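Putative diflavin flavoprotein A 5 (Nostoc sp. PCC 7120, PDB 4FEK) probably carries electrons from NADH to oxygen, reducing it to water, the crystallised fragment being the N-terminal metallo-beta-lactamase-like domain of this modular flavodiiron protein. Local coordinates at residues V20-S25 with T42-V47; I169-K174 with L226-H231. All blocks are in the same frame, centred on the assembly; numbering follows the deposited sequence.

Interaction 1: V20-S25 with T42-V47; sequences VLRARS and TSNSYV
Strands 20-25 and 42-47 run antiparallel, their short axes 4.5 Å apart, and four backbone hydrogen bonds join them at two hydrogen-bonded pairs, Leu21 with Ser45 and Ala23 with Ser43. The bond from Leu21 N to Ser45 O is 2.8 Å long and nearly straight at 170°, although the donor stands above the carbonyl plane; its return, Ser45 N to Leu21 O, lies in plane. On the face carrying Val20, Arg22, Asn44 and Tyr46, Val20 and Tyr46 make the closest apolar side-chain contact between the segments: Val20 CG2, anti to the backbone N, comes within 3.4 Å of Tyr46 CE1. Arg22 runs alongside Asn44, whose OD1 lies 3.5 Å from Arg22 CG. The arginine chain bends at chi3 (81°), so that Thr42 CG2 lies over one guanidinium face, toward its rim, 3.5 Å from Arg22 NH2. Thr42 OG1, placed between the backbone N and the carbonyl carbon (chi1 78°), donates to Asn44 OD1 over 2.7 Å; this bond, with ND2 given to Gly232 O, fixes the amide's rotation. On the other face Leu21 CD1 meets Val47 CG2. Farther out, Gln10 and Gly232 O bind Arg22, and Asp8 and Asp183 form salt bridges with Arg24. Helix 61-74 packs on Leu21, Ala23 and Ser43, while the opposite face turns toward Gly232, an arrangement belonging to the mixed N-terminal sheet of the metallo-beta-lactamase alpha-beta/beta-alpha sandwich.

Interaction 2: I169-K174 with L226-H231; sequences ILYTDK and LYAVGH. With PO4 (phosphate ion), chain E.
A parallel edge pairing in the second sheet of the metallo-beta-lactamase sandwich joins strand 169-173 to strand 226-229, an edge strand of that sheet within the chain. Backbone bonds come first. Leu170 N donates to Leu226 O over 3.0 Å, almost along the C=O axis, and Leu170 O receives Ala228 N at 2.8 Å. The pairing then loosens: Thr172 N reaches Ala228 O over 3.3 Å, with the donor 52° out of the carbonyl plane, where Ala228 centres an inverse gamma turn. A water bridges the segments, accepting from Asp173 N and donating to Ala228 O. Farther along, Asp173 O accepts Gly230 N at 2.7 Å, with the donor above the carbonyl plane.

Apolar contacts divide between the two faces. On one, Ala228 CB packs against both Ile169 CG2 and Tyr171 CD1, 3.5 Å from the latter, while Ile169 and Leu226 lie alongside each other. On the other, Leu170 CD2 meets the Tyr227 ring, whose hydroxyl bonds Thr243.

Polar tips finish the contact. Asp173 OD2 is taken by His87, and His231 ND1 by Thr42 O, leaving NE2 as the acceptor of the lysine. Lys174, bent at chi2, also donates to a phosphate, probably from crystallisation, that His87 binds too; its NZ lies 2.9 Å from His231 NE2, at the imidazole edge and only 6° out of the ring plane.

In the fold
After edge strand 8-15 the chain turns into strand 18-25, makes a mostly irregular excursion and returns in strand 41-49; 16 residues lie between 20-25 and 42-47, and interaction 1 closes this loop within the first sheet. Interaction 2 opens only afterwards: 51 residues, including helices 194-205 and 209-219, separate 169-174 from 226-231, which pair in the second sheet. The two closures stand in series, neither nested nor crossed. The centres of interactions 1 and 2 are about 11 Å apart, and they touch directly. Tyr46 OH probably hydrogen-bonds Val229 O, Asn44 N probably bonds Gly230 O, and the Tyr46 and Tyr171 rings meet edge-to-face, tying the two sheets together across the interior of the sandwich.

Interaction 1: V20-S25 with T42-V47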
# COMPACT_ATOMS: atom_id res chain seq x y z
N VAL A 20 3.39 11.31 -1.46
CA VAL A 20 3.76 9.96 -1.91
C VAL A 20 5.26 9.96 -2.14
O VAL A 20 5.83 10.99 -2.56
CB VAL A 20 2.98 9.50 -3.18
CG1 VAL A 20 3.23 10.43 -4.39
CG2 VAL A 20 3.37 8.04 -3.57
N LEU A 21 5.91 8.84 -1.80
CA LEU A 21 7.25 8.53 -2.25
C LEU A 21 7.13 7.31 -3.15
O LEU A 21 6.76 6.24 -2.68
CB LEU A 21 8.16 8.18 -1.06
CG LEU A 21 8.65 9.35 -0.20
CD1 LEU A 21 7.53 9.87 0.69
CD2 LEU A 21 9.87 8.94 0.64
N ARG A 22 7.38 7.47 -4.45
CA ARG A 22 7.33 6.33 -5.38
C ARG A 22 8.74 5.87 -5.67
O ARG A 22 9.52 6.58 -6.31
CB ARG A 22 6.67 6.73 -6.70
CG ARG A 22 5.34 7.46 -6.57
CD ARG A 22 4.92 7.93 -7.97
NE ARG A 22 4.30 6.87 -8.72
CZ ARG A 22 4.48 6.58 -10.01
NH1 ARG A 22 5.29 7.25 -10.80
NH2 ARG A 22 3.81 5.56 -10.50
N ALA A 23 9.10 4.70 -5.16
CA ALA A 23 10.39 4.11 -5.45
C ALA A 23 10.23 3.45 -6.79
O ALA A 23 9.36 2.60 -6.96
CB ALA A 23 10.72 3.08 -4.41
N ARG A 24 11.07 3.84 -7.75
CA ARG A 24 10.87 3.44 -9.13
C ARG A 24 11.95 2.50 -9.63
O ARG A 24 13.13 2.67 -9.29
CB ARG A 24 10.78 4.67 -10.05
CG ARG A 24 9.67 5.63 -9.67
CD ARG A 24 9.42 6.63 -10.77
NE ARG A 24 10.59 7.46 -11.04
CZ ARG A 24 10.71 8.27 -12.09
NH1 ARG A 24 9.72 8.38 -12.96
NH2 ARG A 24 11.83 8.96 -12.26
N SER A 25 11.54 1.51 -10.42
CA SER A 25 12.48 0.66 -11.12
C SER A 25 12.06 0.42 -12.58
O SER A 25 10.93 0.01 -12.86
CB SER A 25 12.66 -0.68 -10.41
OG SER A 25 13.65 -1.47 -11.08
N THR A 42 6.69 0.54 -9.74
CA THR A 42 7.03 1.41 -8.62
C THR A 42 6.51 0.76 -7.35
O THR A 42 5.58 -0.05 -7.40
CB THR A 42 6.39 2.83 -8.76
OG1 THR A 42 5.00 2.79 -8.40
CG2 THR A 42 6.54 3.36 -10.17
N SER A 43 7.15 1.07 -6.23
CA SER A 43 6.58 0.75 -4.93
C SER A 43 6.29 2.07 -4.21
O SER A 43 7.20 2.89 -3.98
CB SER A 43 7.54 -0.10 -4.10
OG SER A 43 6.96 -0.38 -2.84
N ASN A 44 5.02 2.27 -3.88
CA ASN A 44 4.57 3.55 -3.35
C ASN A 44 4.40 3.55 -1.84
O ASN A 44 3.74 2.68 -1.28
CB ASN A 44 3.27 3.99 -4.03
CG ASN A 44 3.36 3.94 -5.55
OD1 ASN A 44 4.42 4.15 -6.13
ND2 ASN A 44 2.23 3.65 -6.20
N SER A 45 5.00 4.53 -1.17
CA SER A 45 4.84 4.67 0.26
C SER A 45 4.28 6.08 0.47
O SER A 45 4.43 6.95 -0.39
CB SER A 45 6.21 4.52 0.95
OG SER A 45 6.07 4.53 2.36
N TYR A 46 3.63 6.30 1.60
CA TYR A 46 2.95 7.58 1.80
C TYR A 46 3.29 8.14 3.18
O TYR A 46 3.63 7.39 4.10
CB TYR A 46 1.44 7.39 1.67
CG TYR A 46 1.04 6.89 0.31
CD1 TYR A 46 0.73 7.77 -0.71
CD2 TYR A 46 1.04 5.52 0.02
CE1 TYR A 46 0.39 7.31 -2.00
CE2 TYR A 46 0.72 5.05 -1.25
CZ TYR A 46 0.39 5.95 -2.25
OH TYR A 46 0.06 5.47 -3.50
N VAL A 47 3.18 9.47 3.32
CA VAL A 47 3.43 10.16 4.60
C VAL A 47 2.26 11.09 4.85
O VAL A 47 1.92 11.89 3.98
CB VAL A 47 4.72 11.01 4.55
CG1 VAL A 47 5.00 11.60 5.93
CG2 VAL A 47 5.90 10.16 4.07

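Interaction 2: I169-K174 with L226-H231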
# COMPACT_ATOMS: atom_id res chain seq x y z
N ILE A 169 -8.72 9.82 0.86
CA ILE A 169 -7.81 8.94 0.16
C ILE A 169 -7.92 7.55 0.81
O ILE A 169 -7.92 7.41 2.03
CB ILE A 169 -6.35 9.43 0.24
CG1 ILE A 169 -6.15 10.73 -0.57
CG2 ILE A 169 -5.40 8.37 -0.29
CD1 ILE A 169 -4.71 11.30 -0.45
N LEU A 170 -8.03 6.53 -0.03
CA LEU A 170 -8.00 5.16 0.45
C LEU A 170 -6.67 4.53 0.07
O LEU A 170 -6.31 4.49 -1.12
CB LEU A 170 -9.17 4.39 -0.17
CG LEU A 170 -9.26 2.93 0.26
CD1 LEU A 170 -9.59 2.89 1.74
CD2 LEU A 170 -10.35 2.21 -0.57
N TYR A 171 -5.93 4.06 1.07
CA TYR A 171 -4.62 3.42 0.89
C TYR A 171 -4.90 1.93 0.72
O TYR A 171 -5.36 1.28 1.66
CB TYR A 171 -3.72 3.71 2.09
CG TYR A 171 -3.47 5.23 2.23
CD1 TYR A 171 -2.38 5.83 1.59
CD2 TYR A 171 -4.35 6.05 2.92
CE1 TYR A 171 -2.16 7.20 1.67
CE2 TYR A 171 -4.15 7.45 3.00
CZ TYR A 171 -3.05 8.00 2.37
OH TYR A 171 -2.84 9.37 2.43
N THR A 172 -4.64 1.41 -0.48
CA THR A 172 -5.17 0.10 -0.86
C THR A 172 -4.07 -0.94 -1.04
O THR A 172 -4.38 -2.11 -1.31
CB THR A 172 -6.01 0.15 -2.15
OG1 THR A 172 -5.18 0.53 -3.27
CG2 THR A 172 -7.17 1.11 -2.02
N ASP A 173 -2.81 -0.49 -0.91
CA ASP A 173 -1.64 -1.39 -0.97
C ASP A 173 -1.71 -2.25 -2.25
O ASP A 173 -1.68 -1.70 -3.35
CB ASP A 173 -1.61 -2.28 0.28
CG ASP A 173 -0.30 -3.05 0.44
OD1 ASP A 173 0.67 -2.78 -0.31
OD2 ASP A 173 -0.25 -3.93 1.33
N LYS A 174 -1.84 -3.58 -2.11
CA LYS A 174 -1.86 -4.46 -3.29
C LYS A 174 -3.09 -4.30 -4.17
O LYS A 174 -3.06 -4.72 -5.33
CB LYS A 174 -1.72 -5.94 -2.89
CG LYS A 174 -0.37 -6.31 -2.29
CD LYS A 174 0.77 -6.13 -3.30
CE LYS A 174 2.13 -6.44 -2.64
NZ LYS A 174 3.24 -6.54 -3.63
N LEU A 226 -9.28 9.20 -4.22
CA LEU A 226 -8.03 8.64 -4.73
C LEU A 226 -7.79 7.25 -4.16
O LEU A 226 -7.97 7.04 -2.95
CB LEU A 226 -6.85 9.54 -4.35
CG LEU A 226 -5.47 9.13 -4.88
CD1 LEU A 226 -5.34 9.56 -6.33
CD2 LEU A 226 -4.34 9.72 -4.02
N TYR A 227 -7.39 6.31 -5.02
CA TYR A 227 -6.80 5.06 -4.54
C TYR A 227 -5.28 5.26 -4.51
O TYR A 227 -4.63 5.26 -5.57
CB TYR A 227 -7.10 3.84 -5.45
CG TYR A 227 -8.54 3.37 -5.47
CD1 TYR A 227 -9.39 3.58 -4.39
CD2 TYR A 227 -9.04 2.67 -6.57
CE1 TYR A 227 -10.69 3.12 -4.40
CE2 TYR A 227 -10.36 2.21 -6.58
CZ TYR A 227 -11.17 2.43 -5.50
OH TYR A 227 -12.49 1.97 -5.53
N ALA A 228 -4.75 5.41 -3.31
CA ALA A 228 -3.31 5.47 -3.10
C ALA A 228 -2.77 4.05 -3.07
O ALA A 228 -2.59 3.46 -2.00
CB ALA A 228 -2.99 6.20 -1.81
N VAL A 229 -2.53 3.50 -4.26
CA VAL A 229 -2.15 2.11 -4.44
C VAL A 229 -0.67 1.84 -4.14
O VAL A 229 0.12 2.76 -4.09
CB VAL A 229 -2.41 1.69 -5.89
CG1 VAL A 229 -3.89 1.96 -6.26
CG2 VAL A 229 -1.45 2.46 -6.85
N GLY A 230 -0.33 0.57 -3.95
CA GLY A 230 1.02 0.16 -3.65
C GLY A 230 1.94 0.13 -4.87
O GLY A 230 3.15 0.28 -4.72
N HIS A 231 1.39 -0.07 -6.07
CA HIS A 231 2.23 -0.20 -7.26
C HIS A 231 1.68 0.59 -8.42
O HIS A 231 0.52 0.46 -8.78
CB HIS A 231 2.37 -1.67 -7.71
CG HIS A 231 3.03 -2.57 -6.71
ND1 HIS A 231 4.36 -2.47 -6.35
CD2 HIS A 231 2.53 -3.62 -6.01
CE1 HIS A 231 4.64 -3.39 -5.45
NE2 HIS A 231 3.55 -4.10 -5.22
P PO4 E . 6.00 -7.96 -1.35
O1 PO4 E . 6.83 -7.35 -0.22
O2 PO4 E . 6.85 -8.99 -2.01
O3 PO4 E . 4.80 -8.59 -0.70
O4 PO4 E . 5.65 -6.85 -2.32
O HOH W 1 -1.28 1.95 -0.06
O HOH W 2 -0.85 -1.91 -6.02